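Local coordinates for serine protease (Arthrobacter nicotinovorans, PDB 3WY8), which probably hydrolyses peptide bonds as a trypsin-like serine protease, with keratin among the proteins it degrades, at residues T149-G161 with Y191-Y204. Numbering follows the deposited sequence.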
loop_
_atom_site.group_PDB
_atom_site.type_symbol
_atom_site.label_atom_id
_atom_site.label_comp_id
_atom_site.label_asym_id
_atom_site.label_seq_id
_atom_site.Cartn_x
_atom_site.Cartn_y
_atom_site.Cartn_z
ATOM N N THR A 149 -4.049 -16.551 6.146
ATOM C CA THR A 149 -3.328 -17.787 6.443
ATOM C C THR A 149 -1.878 -17.650 5.989
ATOM O O THR A 149 -1.538 -16.737 5.239
ATOM C CB THR A 149 -3.975 -19.026 5.769
ATOM O OG1 THR A 149 -4.087 -18.807 4.356
ATOM C CG2 THR A 149 -5.360 -19.305 6.363
ATOM N N ASN A 150 -1.020 -18.550 6.453
ATOM C CA ASN A 150 0.386 -18.518 6.073
ATOM C C ASN A 150 0.615 -18.898 4.616
ATOM O O ASN A 150 -0.240 -19.531 3.985
ATOM C CB ASN A 150 1.207 -19.418 7.001
ATOM C CG ASN A 150 1.171 -18.948 8.437
ATOM O OD1 ASN A 150 1.039 -17.752 8.708
ATOM N ND2 ASN A 150 1.278 -19.887 9.372
ATOM N N ASP A 151 1.756 -18.476 4.081
ATOM C CA ASP A 151 2.210 -18.930 2.768
ATOM C C ASP A 151 2.642 -20.394 2.908
ATOM O O ASP A 151 3.609 -20.687 3.614
ATOM C CB ASP A 151 3.375 -18.051 2.284
ATOM C CG ASP A 151 3.809 -18.365 0.860
ATOM O OD1 ASP A 151 3.707 -19.533 0.427
ATOM O OD2 ASP A 151 4.275 -17.435 0.171
ATOM N N PRO A 152 1.924 -21.318 2.237
ATOM C CA PRO A 152 2.187 -22.751 2.391
ATOM C C PRO A 152 3.498 -23.197 1.758
ATOM O O PRO A 152 3.978 -24.294 2.051
ATOM C CB PRO A 152 1.027 -23.408 1.628
ATOM C CG PRO A 152 0.032 -22.336 1.383
ATOM C CD PRO A 152 0.820 -21.073 1.296
ATOM N N TYR A 153 4.066 -22.353 0.902
ATOM C CA TYR A 153 5.186 -22.752 0.054
ATOM C C TYR A 153 6.466 -22.036 0.435
ATOM O O TYR A 153 7.508 -22.671 0.622
ATOM C CB TYR A 153 4.842 -22.501 -1.413
ATOM C CG TYR A 153 3.437 -22.933 -1.754
ATOM C CD1 TYR A 153 3.114 -24.287 -1.875
ATOM C CD2 TYR A 153 2.422 -21.993 -1.919
ATOM C CE1 TYR A 153 1.823 -24.689 -2.167
ATOM C CE2 TYR A 153 1.125 -22.386 -2.210
ATOM C CZ TYR A 153 0.835 -23.736 -2.340
ATOM O OH TYR A 153 -0.446 -24.129 -2.623
ATOM N N ASN A 154 6.373 -20.716 0.567
ATOM C CA ASN A 154 7.496 -19.892 1.001
ATOM C C ASN A 154 7.190 -19.189 2.337
ATOM O O ASN A 154 7.047 -17.964 2.365
ATOM C CB ASN A 154 7.849 -18.859 -0.086
ATOM C CG ASN A 154 8.410 -19.497 -1.359
ATOM O OD1 ASN A 154 9.415 -20.201 -1.321
ATOM N ND2 ASN A 154 7.772 -19.227 -2.493
ATOM N N PRO A 155 7.104 -19.957 3.451
ATOM C CA PRO A 155 6.749 -19.358 4.741
ATOM C C PRO A 155 7.898 -18.582 5.385
ATOM O O PRO A 155 7.733 -18.038 6.487
ATOM C CB PRO A 155 6.382 -20.572 5.601
ATOM C CG PRO A 155 7.191 -21.677 5.051
ATOM C CD PRO A 155 7.383 -21.403 3.584
ATOM N N GLN A 156 9.039 -18.525 4.694
ATOM C CA GLN A 156 10.246 -17.875 5.210
ATOM C C GLN A 156 10.112 -16.359 5.351
ATOM O O GLN A 156 10.942 -15.721 5.994
ATOM C CB GLN A 156 11.485 -18.227 4.359
ATOM C CG GLN A 156 11.477 -17.727 2.901
ATOM C CD GLN A 156 10.884 -18.737 1.925
ATOM O OE1 GLN A 156 10.184 -19.665 2.324
ATOM N NE2 GLN A 156 11.167 -18.554 0.634
ATOM N N PHE A 157 9.065 -15.790 4.758
ATOM C CA PHE A 157 8.881 -14.343 4.770
ATOM C C PHE A 157 7.898 -13.866 5.839
ATOM O O PHE A 157 7.687 -12.664 5.990
ATOM C CB PHE A 157 8.453 -13.844 3.386
ATOM C CG PHE A 157 9.458 -14.125 2.305
ATOM C CD1 PHE A 157 10.748 -13.599 2.379
ATOM C CD2 PHE A 157 9.111 -14.906 1.207
ATOM C CE1 PHE A 157 11.678 -13.852 1.378
ATOM C CE2 PHE A 157 10.035 -15.163 0.200
ATOM C CZ PHE A 157 11.317 -14.637 0.285
ATOM N N ALA A 158 7.315 -14.813 6.575
ATOM C CA ALA A 158 6.313 -14.537 7.615
ATOM C C ALA A 158 5.092 -13.762 7.087
ATOM O O ALA A 158 4.375 -13.118 7.857
ATOM C CB ALA A 158 6.955 -13.812 8.822
ATOM N N THR A 159 4.862 -13.837 5.778
ATOM C CA THR A 159 3.740 -13.128 5.153
ATOM C C THR A 159 2.430 -13.865 5.419
ATOM O O THR A 159 2.424 -14.966 5.966
ATOM C CB THR A 159 3.924 -12.972 3.629
ATOM O OG1 THR A 159 4.059 -14.268 3.031
ATOM C CG2 THR A 159 5.149 -12.126 3.309
ATOM N N GLN A 160 1.321 -13.236 5.049
ATOM C CA GLN A 160 0.008 -13.862 5.156
ATOM C C GLN A 160 -0.756 -13.657 3.855
ATOM O O GLN A 160 -0.544 -12.666 3.156
ATOM C CB GLN A 160 -0.776 -13.265 6.323
ATOM C CG GLN A 160 -0.103 -13.461 7.677
ATOM C CD GLN A 160 -0.998 -13.053 8.821
ATOM O OE1 GLN A 160 -1.582 -13.903 9.490
ATOM N NE2 GLN A 160 -1.131 -11.747 9.039
ATOM N N GLY A 161 -1.650 -14.588 3.539
ATOM C CA GLY A 161 -2.434 -14.490 2.310
ATOM C C GLY A 161 -3.929 -14.556 2.526
ATOM O O GLY A 161 -4.398 -15.198 3.467
ATOM N N TYR A 191 2.562 -9.498 -2.923
ATOM C CA TYR A 191 2.828 -10.441 -3.999
ATOM C C TYR A 191 1.749 -11.498 -4.165
ATOM O O TYR A 191 0.952 -11.751 -3.259
ATOM C CB TYR A 191 4.206 -11.114 -3.825
ATOM C CG TYR A 191 4.307 -12.105 -2.676
ATOM C CD1 TYR A 191 4.016 -13.459 -2.864
ATOM C CD2 TYR A 191 4.713 -11.689 -1.408
ATOM C CE1 TYR A 191 4.116 -14.373 -1.809
ATOM C CE2 TYR A 191 4.822 -12.594 -0.350
ATOM C CZ TYR A 191 4.520 -13.928 -0.559
ATOM O OH TYR A 191 4.618 -14.823 0.478
ATOM N N GLY A 192 1.749 -12.108 -5.346
ATOM C CA GLY A 192 0.972 -13.308 -5.605
ATOM C C GLY A 192 1.840 -14.275 -6.384
ATOM O O GLY A 192 2.932 -13.920 -6.834
ATOM N N TYR A 193 1.359 -15.501 -6.537
ATOM C CA TYR A 193 2.055 -16.502 -7.334
ATOM C C TYR A 193 1.528 -16.548 -8.764
ATOM O O TYR A 193 0.568 -17.258 -9.067
ATOM C CB TYR A 193 1.966 -17.861 -6.647
ATOM C CG TYR A 193 2.848 -17.926 -5.431
ATOM C CD1 TYR A 193 4.233 -18.026 -5.564
ATOM C CD2 TYR A 193 2.311 -17.857 -4.147
ATOM C CE1 TYR A 193 5.058 -18.069 -4.460
ATOM C CE2 TYR A 193 3.131 -17.905 -3.029
ATOM C CZ TYR A 193 4.503 -18.005 -3.195
ATOM O OH TYR A 193 5.329 -18.053 -2.103
ATOM N N GLY A 194 2.166 -15.779 -9.641
ATOM C CA GLY A 194 1.702 -15.624 -11.017
ATOM C C GLY A 194 0.850 -14.381 -11.193
ATOM O O GLY A 194 0.361 -13.812 -10.212
ATOM N N SER A 195 0.663 -13.977 -12.448
ATOM C CA SER A 195 0.010 -12.710 -12.788
ATOM C C SER A 195 -1.445 -12.618 -12.351
ATOM O O SER A 195 -1.919 -11.533 -12.006
ATOM C CB SER A 195 0.109 -12.447 -14.292
ATOM O OG SER A 195 1.454 -12.270 -14.680
ATOM N N ASN A 196 -2.150 -13.748 -12.395
ATOM C CA ASN A 196 -3.548 -13.817 -11.971
ATOM C C ASN A 196 -3.768 -14.845 -10.879
ATOM O O ASN A 196 -4.716 -15.630 -10.934
ATOM C CB ASN A 196 -4.476 -14.099 -13.154
ATOM C CG ASN A 196 -4.690 -12.888 -14.005
ATOM O OD1 ASN A 196 -5.664 -12.154 -13.826
ATOM N ND2 ASN A 196 -3.759 -12.637 -14.911
ATOM N N SER A 197 -2.885 -14.827 -9.887
ATOM C CA SER A 197 -3.011 -15.689 -8.713
ATOM C C SER A 197 -4.317 -15.408 -7.979
ATOM O O SER A 197 -4.808 -14.279 -7.977
ATOM C CB SER A 197 -1.837 -15.463 -7.762
ATOM O OG SER A 197 -1.557 -14.080 -7.638
ATOM N N SER A 198 -4.866 -16.445 -7.358
ATOM C CA SER A 198 -6.125 -16.339 -6.626
ATOM C C SER A 198 -5.910 -16.052 -5.133
ATOM O O SER A 198 -6.865 -16.044 -4.353
ATOM C CB SER A 198 -6.955 -17.610 -6.820
ATOM O OG SER A 198 -6.242 -18.740 -6.351
ATOM N N THR A 199 -4.657 -15.808 -4.752
ATOM C CA THR A 199 -4.309 -15.405 -3.383
ATOM C C THR A 199 -3.389 -14.182 -3.425
ATOM O O THR A 199 -2.475 -14.120 -4.246
ATOM C CB THR A 199 -3.608 -16.560 -2.620
ATOM O OG1 THR A 199 -4.463 -17.710 -2.603
ATOM C CG2 THR A 199 -3.292 -16.161 -1.183
ATOM N N MET A 200 -3.662 -13.204 -2.562
ATOM C CA MET A 200 -2.789 -12.044 -2.392
ATOM C C MET A 200 -2.058 -12.153 -1.059
ATOM O O MET A 200 -2.684 -12.379 -0.031
ATOM C CB MET A 200 -3.604 -10.747 -2.415
ATOM C CG MET A 200 -2.785 -9.490 -2.134
ATOM S SD MET A 200 -1.736 -9.073 -3.521
ATOM C CE MET A 200 -2.966 -8.410 -4.651
ATOM N N TYR A 201 -0.740 -11.975 -1.088
ATOM C CA TYR A 201 0.069 -11.995 0.126
ATOM C C TYR A 201 0.503 -10.603 0.548
ATOM O O TYR A 201 0.805 -9.752 -0.293
ATOM C CB TYR A 201 1.289 -12.899 -0.047
ATOM C CG TYR A 201 0.903 -14.348 -0.080
ATOM C CD1 TYR A 201 0.761 -15.069 1.105
ATOM C CD2 TYR A 201 0.642 -14.991 -1.288
ATOM C CE1 TYR A 201 0.372 -16.398 1.088
ATOM C CE2 TYR A 201 0.262 -16.332 -1.315
ATOM C CZ TYR A 201 0.129 -17.021 -0.120
ATOM O OH TYR A 201 -0.249 -18.346 -0.124
ATOM N N GLY A 202 0.513 -10.390 1.863
ATOM C CA GLY A 202 0.980 -9.148 2.465
ATOM C C GLY A 202 1.897 -9.434 3.638
ATOM O O GLY A 202 1.704 -10.428 4.350
ATOM N N PRO A 203 2.899 -8.566 3.862
ATOM C CA PRO A 203 3.855 -8.809 4.943
ATOM C C PRO A 203 3.259 -8.601 6.335
ATOM O O PRO A 203 2.299 -7.838 6.511
ATOM C CB PRO A 203 4.941 -7.761 4.691
ATOM C CG PRO A 203 4.231 -6.661 4.003
ATOM C CD PRO A 203 3.226 -7.340 3.114
ATOM N N TYR A 204 3.840 -9.286 7.314
ATOM C CA TYR A 204 3.460 -9.094 8.699
ATOM C C TYR A 204 3.951 -7.728 9.169
ATOM O O TYR A 204 5.125 -7.392 9.006
ATOM C CB TYR A 204 4.056 -10.195 9.579
ATOM C CG TYR A 204 3.709 -10.006 11.032
ATOM C CD1 TYR A 204 2.442 -10.339 11.510
ATOM C CD2 TYR A 204 4.636 -9.464 11.925
ATOM C CE1 TYR A 204 2.106 -10.149 12.842
ATOM C CE2 TYR A 204 4.311 -9.272 13.264
ATOM C CZ TYR A 204 3.047 -9.618 13.713
ATOM O OH TYR A 204 2.726 -9.434 15.036
HETATM O O HOH W 1 -2.491 -18.170 2.014
HETATM O O HOH W 2 6.274 -10.423 6.626
HETATM O O HOH W 3 0.215 -9.980 7.180
#
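Gln-160 and Gly-202 form an antiparallel hydrogen-bonded pair, Gln-160 N giving to Gly-202 O and Gly-202 N to Gln-160 O (2.8 Å), where strands 160-163 and 199-202 join in the second beta-sheet domain of this trypsin-like fold. One residue on, Gly-161 faces Tyr-201 as a non-hydrogen-bonded pair with CA atoms 4.2 Å apart; a side chain on Gly-161 would strike the Tyr-201 ring. The loop 151-159, which joins strand 142-150 to strand 160-163, is met by the hydroxyls of Tyr-191 and Tyr-193, carried out to it on long rings, whereas Tyr-201 OH binds a water bridging to Thr-149 OG1 and Asn-150 O. Asp-151 is the hub: with CG anti to the backbone N (chi1 -174°), its OD2 stands over the centre of one face of the Tyr-201 ring. OD2 takes Tyr-193 OH on its syn lone pair at 2.6 Å and Tyr-191 OH on its anti lone pair at 2.7 Å, while OD1 closes an Asx turn with Tyr-153 N and also accepts from Asn-154 N. Replacing Asp-151 by alanine would probably leave both tyrosine hydroxyls without their acceptor and the turn free to shift. Thr-159 OG1 donates to Tyr-191 OH, its CG2 meeting that ring's edge. Asn-154, able to donate through its amide, sends ND2 to Tyr-193 OH at 2.7 Å, nearly within the amide plane.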